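Local coordinates for protein hydroxynitrile lyase (Passiflora edulis, PDB 5Y02) that probably acts as a lyase on cyanohydrins, holding (R)-mandelonitrile in the pocket of a homodimeric protein with a stress-responsive A/B barrel domain, at residues I27-M41 with N77-F91. Numbering follows the deposited sequence.
With MXN ((2R)-hydroxy(phenyl)ethanenitrile), chain M.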
# COMPACT_ATOMS: atom_id res chain seq x y z
N ILE A 27 -7.45 15.79 9.27
CA ILE A 27 -8.09 14.70 8.56
C ILE A 27 -7.38 13.38 8.90
O ILE A 27 -8.03 12.36 9.16
CB ILE A 27 -8.11 14.95 7.04
CG1 ILE A 27 -9.12 16.05 6.70
CG2 ILE A 27 -8.49 13.68 6.27
CD1 ILE A 27 -8.93 16.60 5.29
N ILE A 28 -6.05 13.43 8.93
CA ILE A 28 -5.24 12.26 9.23
C ILE A 28 -5.44 11.83 10.69
O ILE A 28 -5.53 10.63 10.97
CB ILE A 28 -3.76 12.50 8.88
CG1 ILE A 28 -3.62 12.63 7.35
CG2 ILE A 28 -2.89 11.36 9.38
CD1 ILE A 28 -2.31 13.24 6.89
N ALA A 29 -5.53 12.79 11.60
CA ALA A 29 -5.82 12.48 13.00
C ALA A 29 -7.20 11.84 13.17
O ALA A 29 -7.34 10.88 13.93
CB ALA A 29 -5.70 13.71 13.88
N ASP A 30 -8.20 12.35 12.44
CA ASP A 30 -9.56 11.80 12.45
C ASP A 30 -9.56 10.36 11.94
O ASP A 30 -10.27 9.51 12.45
CB ASP A 30 -10.51 12.65 11.58
CG ASP A 30 -10.80 14.04 12.16
OD1 ASP A 30 -10.41 14.33 13.31
OD2 ASP A 30 -11.43 14.87 11.46
N TYR A 31 -8.76 10.10 10.91
CA TYR A 31 -8.64 8.77 10.34
C TYR A 31 -8.09 7.78 11.39
O TYR A 31 -8.70 6.76 11.65
CB TYR A 31 -7.71 8.81 9.13
CG TYR A 31 -7.70 7.62 8.20
CD1 TYR A 31 -8.40 6.44 8.46
CD2 TYR A 31 -6.92 7.67 7.05
CE1 TYR A 31 -8.33 5.36 7.59
CE2 TYR A 31 -6.86 6.61 6.18
CZ TYR A 31 -7.55 5.46 6.46
OH TYR A 31 -7.48 4.41 5.57
N GLY A 32 -6.96 8.13 11.98
CA GLY A 32 -6.32 7.28 13.02
C GLY A 32 -7.24 7.01 14.20
O GLY A 32 -7.29 5.88 14.71
N ASN A 33 -7.99 8.02 14.61
CA ASN A 33 -8.94 7.91 15.72
C ASN A 33 -10.11 6.92 15.50
O ASN A 33 -10.73 6.44 16.47
CB ASN A 33 -9.48 9.29 16.06
CG ASN A 33 -10.26 9.31 17.36
OD1 ASN A 33 -9.79 8.82 18.38
ND2 ASN A 33 -11.48 9.83 17.32
N LEU A 34 -10.40 6.57 14.23
CA LEU A 34 -11.38 5.52 13.96
C LEU A 34 -11.06 4.20 14.63
O LEU A 34 -11.99 3.47 14.95
CB LEU A 34 -11.58 5.28 12.45
CG LEU A 34 -12.35 6.34 11.68
CD1 LEU A 34 -12.34 6.01 10.18
CD2 LEU A 34 -13.77 6.48 12.15
N GLN A 35 -9.79 3.87 14.87
CA GLN A 35 -9.46 2.62 15.56
C GLN A 35 -9.81 2.60 17.07
O GLN A 35 -9.94 1.52 17.66
CB GLN A 35 -8.02 2.20 15.28
CG GLN A 35 -6.94 2.90 16.06
CD GLN A 35 -5.59 2.75 15.41
OE1 GLN A 35 -5.17 1.64 15.00
NE2 GLN A 35 -4.88 3.87 15.28
N ASN A 36 -10.00 3.77 17.68
CA ASN A 36 -10.44 3.84 19.08
C ASN A 36 -11.95 3.68 19.21
O ASN A 36 -12.43 3.29 20.27
CB ASN A 36 -10.00 5.15 19.71
CG ASN A 36 -8.50 5.29 19.69
OD1 ASN A 36 -7.79 4.49 20.28
ND2 ASN A 36 -8.01 6.28 18.96
N ILE A 37 -12.68 4.01 18.15
CA ILE A 37 -14.10 3.71 18.09
C ILE A 37 -14.26 2.27 17.60
O ILE A 37 -14.87 1.44 18.27
CB ILE A 37 -14.86 4.63 17.11
CG1 ILE A 37 -14.59 6.11 17.42
CG2 ILE A 37 -16.36 4.32 17.16
CD1 ILE A 37 -14.85 7.03 16.24
N ALA A 38 -13.68 2.00 16.42
CA ALA A 38 -13.78 0.69 15.75
C ALA A 38 -12.88 -0.35 16.40
O ALA A 38 -11.66 -0.29 16.25
CB ALA A 38 -13.39 0.83 14.28
N PRO A 39 -13.47 -1.35 17.08
CA PRO A 39 -12.62 -2.53 17.25
C PRO A 39 -12.12 -3.11 15.91
O PRO A 39 -11.04 -3.69 15.88
CB PRO A 39 -13.53 -3.53 17.99
CG PRO A 39 -14.92 -3.01 17.83
CD PRO A 39 -14.78 -1.52 17.74
N GLU A 40 -12.87 -2.94 14.81
CA GLU A 40 -12.56 -3.65 13.56
C GLU A 40 -11.23 -3.22 12.91
O GLU A 40 -10.47 -4.07 12.44
CB GLU A 40 -13.69 -3.50 12.54
CG GLU A 40 -15.01 -4.15 12.94
CD GLU A 40 -16.01 -3.19 13.56
OE1 GLU A 40 -15.61 -2.08 14.00
OE2 GLU A 40 -17.21 -3.54 13.62
N MET A 41 -10.95 -1.92 12.88
CA MET A 41 -9.73 -1.42 12.23
C MET A 41 -8.53 -1.56 13.16
O MET A 41 -8.49 -0.92 14.21
CB MET A 41 -9.87 0.05 11.79
CG MET A 41 -8.65 0.52 11.00
SD MET A 41 -8.84 2.08 10.11
CE MET A 41 -8.46 3.22 11.44
N ASN A 77 -18.65 -4.22 7.96
CA ASN A 77 -19.33 -3.64 9.15
C ASN A 77 -18.70 -2.29 9.53
O ASN A 77 -19.41 -1.32 9.77
CB ASN A 77 -19.28 -4.61 10.33
CG ASN A 77 -20.21 -5.80 10.14
OD1 ASN A 77 -21.26 -5.70 9.50
ND2 ASN A 77 -19.82 -6.95 10.70
N PHE A 78 -17.37 -2.24 9.56
CA PHE A 78 -16.63 -1.00 9.79
C PHE A 78 -16.97 0.10 8.77
O PHE A 78 -17.35 1.21 9.15
CB PHE A 78 -15.13 -1.27 9.77
CG PHE A 78 -14.28 -0.03 9.68
CD1 PHE A 78 -14.02 0.72 10.83
CD2 PHE A 78 -13.73 0.38 8.46
CE1 PHE A 78 -13.23 1.86 10.76
CE2 PHE A 78 -12.94 1.52 8.39
CZ PHE A 78 -12.69 2.27 9.54
N PHE A 79 -16.83 -0.23 7.49
CA PHE A 79 -16.89 0.77 6.42
C PHE A 79 -18.25 1.46 6.30
O PHE A 79 -18.32 2.63 5.91
CB PHE A 79 -16.47 0.14 5.08
CG PHE A 79 -16.07 1.14 4.04
CD1 PHE A 79 -14.90 1.88 4.20
CD2 PHE A 79 -16.85 1.36 2.91
CE1 PHE A 79 -14.51 2.81 3.24
CE2 PHE A 79 -16.47 2.28 1.95
CZ PHE A 79 -15.30 3.01 2.11
N TYR A 80 -19.32 0.76 6.68
CA TYR A 80 -20.66 1.34 6.68
C TYR A 80 -21.17 1.69 8.08
O TYR A 80 -22.36 2.00 8.24
CB TYR A 80 -21.62 0.44 5.89
CG TYR A 80 -21.19 0.39 4.43
CD1 TYR A 80 -21.58 1.38 3.53
CD2 TYR A 80 -20.31 -0.60 3.98
CE1 TYR A 80 -21.14 1.36 2.21
CE2 TYR A 80 -19.87 -0.63 2.67
CZ TYR A 80 -20.29 0.35 1.79
OH TYR A 80 -19.84 0.31 0.49
N SER A 81 -20.28 1.71 9.08
CA SER A 81 -20.63 2.14 10.43
C SER A 81 -20.78 3.67 10.46
O SER A 81 -20.21 4.36 9.60
CB SER A 81 -19.58 1.71 11.46
OG SER A 81 -18.34 2.39 11.31
N PRO A 82 -21.53 4.20 11.43
CA PRO A 82 -21.69 5.66 11.47
C PRO A 82 -20.40 6.48 11.58
O PRO A 82 -20.26 7.45 10.86
CB PRO A 82 -22.63 5.88 12.67
CG PRO A 82 -23.40 4.61 12.77
CD PRO A 82 -22.39 3.54 12.44
N PRO A 83 -19.43 6.07 12.43
CA PRO A 83 -18.18 6.85 12.45
C PRO A 83 -17.42 6.87 11.11
O PRO A 83 -16.89 7.91 10.71
CB PRO A 83 -17.34 6.16 13.52
CG PRO A 83 -18.33 5.47 14.40
CD PRO A 83 -19.44 5.04 13.49
N ALA A 84 -17.40 5.73 10.42
CA ALA A 84 -16.75 5.63 9.11
C ALA A 84 -17.48 6.46 8.09
O ALA A 84 -16.83 7.13 7.29
CB ALA A 84 -16.65 4.20 8.65
N LEU A 85 -18.80 6.45 8.11
CA LEU A 85 -19.55 7.26 7.14
C LEU A 85 -19.34 8.75 7.38
O LEU A 85 -19.27 9.52 6.42
CB LEU A 85 -21.04 6.93 7.16
CG LEU A 85 -21.46 5.54 6.72
CD1 LEU A 85 -22.93 5.35 7.07
CD2 LEU A 85 -21.23 5.30 5.23
N GLU A 86 -19.24 9.15 8.64
CA GLU A 86 -18.95 10.55 8.95
C GLU A 86 -17.57 10.96 8.50
O GLU A 86 -17.40 12.05 7.97
CB GLU A 86 -19.14 10.85 10.44
CG GLU A 86 -20.60 10.81 10.88
CD GLU A 86 -21.49 11.77 10.10
OE1 GLU A 86 -21.26 12.99 10.20
OE2 GLU A 86 -22.41 11.32 9.38
N PHE A 87 -16.58 10.09 8.71
CA PHE A 87 -15.23 10.36 8.24
C PHE A 87 -15.17 10.43 6.70
O PHE A 87 -14.48 11.29 6.16
CB PHE A 87 -14.25 9.31 8.77
CG PHE A 87 -12.85 9.52 8.29
CD1 PHE A 87 -12.14 10.63 8.70
CD2 PHE A 87 -12.27 8.64 7.39
CE1 PHE A 87 -10.86 10.87 8.21
CE2 PHE A 87 -10.99 8.86 6.91
CZ PHE A 87 -10.28 9.98 7.33
N ALA A 88 -15.93 9.58 6.01
CA ALA A 88 -15.95 9.56 4.53
C ALA A 88 -16.36 10.90 3.93
O ALA A 88 -15.87 11.28 2.87
CB ALA A 88 -16.88 8.47 4.01
N LYS A 89 -17.25 11.60 4.63
CA LYS A 89 -17.71 12.93 4.21
C LYS A 89 -16.60 13.98 4.18
O LYS A 89 -16.65 14.91 3.38
CB LYS A 89 -18.84 13.43 5.11
CG LYS A 89 -20.13 12.64 4.96
CD LYS A 89 -21.17 13.11 5.96
CE LYS A 89 -22.39 12.23 5.87
NZ LYS A 89 -23.55 12.79 6.62
N GLU A 90 -15.61 13.84 5.06
CA GLU A 90 -14.47 14.72 5.00
C GLU A 90 -13.31 14.15 4.19
O GLU A 90 -12.64 14.89 3.52
CB GLU A 90 -14.04 15.22 6.37
CG GLU A 90 -13.34 14.25 7.28
CD GLU A 90 -12.58 14.96 8.42
OE1 GLU A 90 -12.77 16.17 8.68
OE2 GLU A 90 -11.77 14.30 9.05
N PHE A 91 -13.11 12.83 4.23
CA PHE A 91 -11.93 12.25 3.60
C PHE A 91 -11.97 12.24 2.07
O PHE A 91 -11.05 12.73 1.44
CB PHE A 91 -11.67 10.85 4.13
CG PHE A 91 -10.40 10.25 3.61
CD1 PHE A 91 -9.18 10.79 3.99
CD2 PHE A 91 -10.42 9.16 2.75
CE1 PHE A 91 -7.98 10.25 3.52
CE2 PHE A 91 -9.25 8.62 2.27
CZ PHE A 91 -8.03 9.15 2.65
C1 MXN M . -11.65 5.06 4.78
C2 MXN M . -12.44 6.03 4.16
C3 MXN M . -13.68 6.39 4.69
C4 MXN M . -14.12 5.78 5.86
C5 MXN M . -13.35 4.81 6.48
C6 MXN M . -12.12 4.45 5.95
C7 MXN M . -10.36 4.69 4.15
C8 MXN M . -10.71 4.15 2.82
N9 MXN M . -10.99 3.72 1.77
O10 MXN M . -9.67 3.69 4.92
O HOH W 1 -17.52 -6.31 12.90
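Helices 27-37 and 82-91 run antiparallel, axes 10.4 Å apart at 176°, and form part of the wall of the mandelonitrile pocket, which strand residues such as V11 complete; Y31 and F87 pack together there. The F87 ring enters a hole formed by I27, D30, Y31 and L34; its CZ lies 3.3 Å from Y31 CB, and the two rings, inclined at 29°, are slid apart with little overlap. The edge of F87 faces the ligand, CD2 lying 3.7 Å from MXN C4. The Y31 ring swings away from its own backbone N (chi1 -166°), which carries the phenol to the ligand hydroxyl, OH to MXN O10 being a very short 2.4 Å hydrogen bond; H9 NE2 is also hydrogen-bonded to the ligand. Y31 turns its edge toward the face of F91. In this Dabb-type ferredoxin-like fold the helices cover one face of the antiparallel sheet. A reciprocal knob, L34, fits among F78, P83, A84 and F87, its CD1 3.8 Å from both F78 CZ and F87 CD2. Replacing F87 with an alanine is likely to open a gap beside Y31 and L34 and leave the ligand ring less firmly walled. Beyond L34, A38 CB meets the edge of F78 at CD1 (3.5 Å), while M41 CB lies over a face. At the opposite end, D30 OD2 and E90 OE2 come within 2.5 Å, so one acid is probably protonated; Q26 NE2 is hydrogen-bonded to D30 OD1.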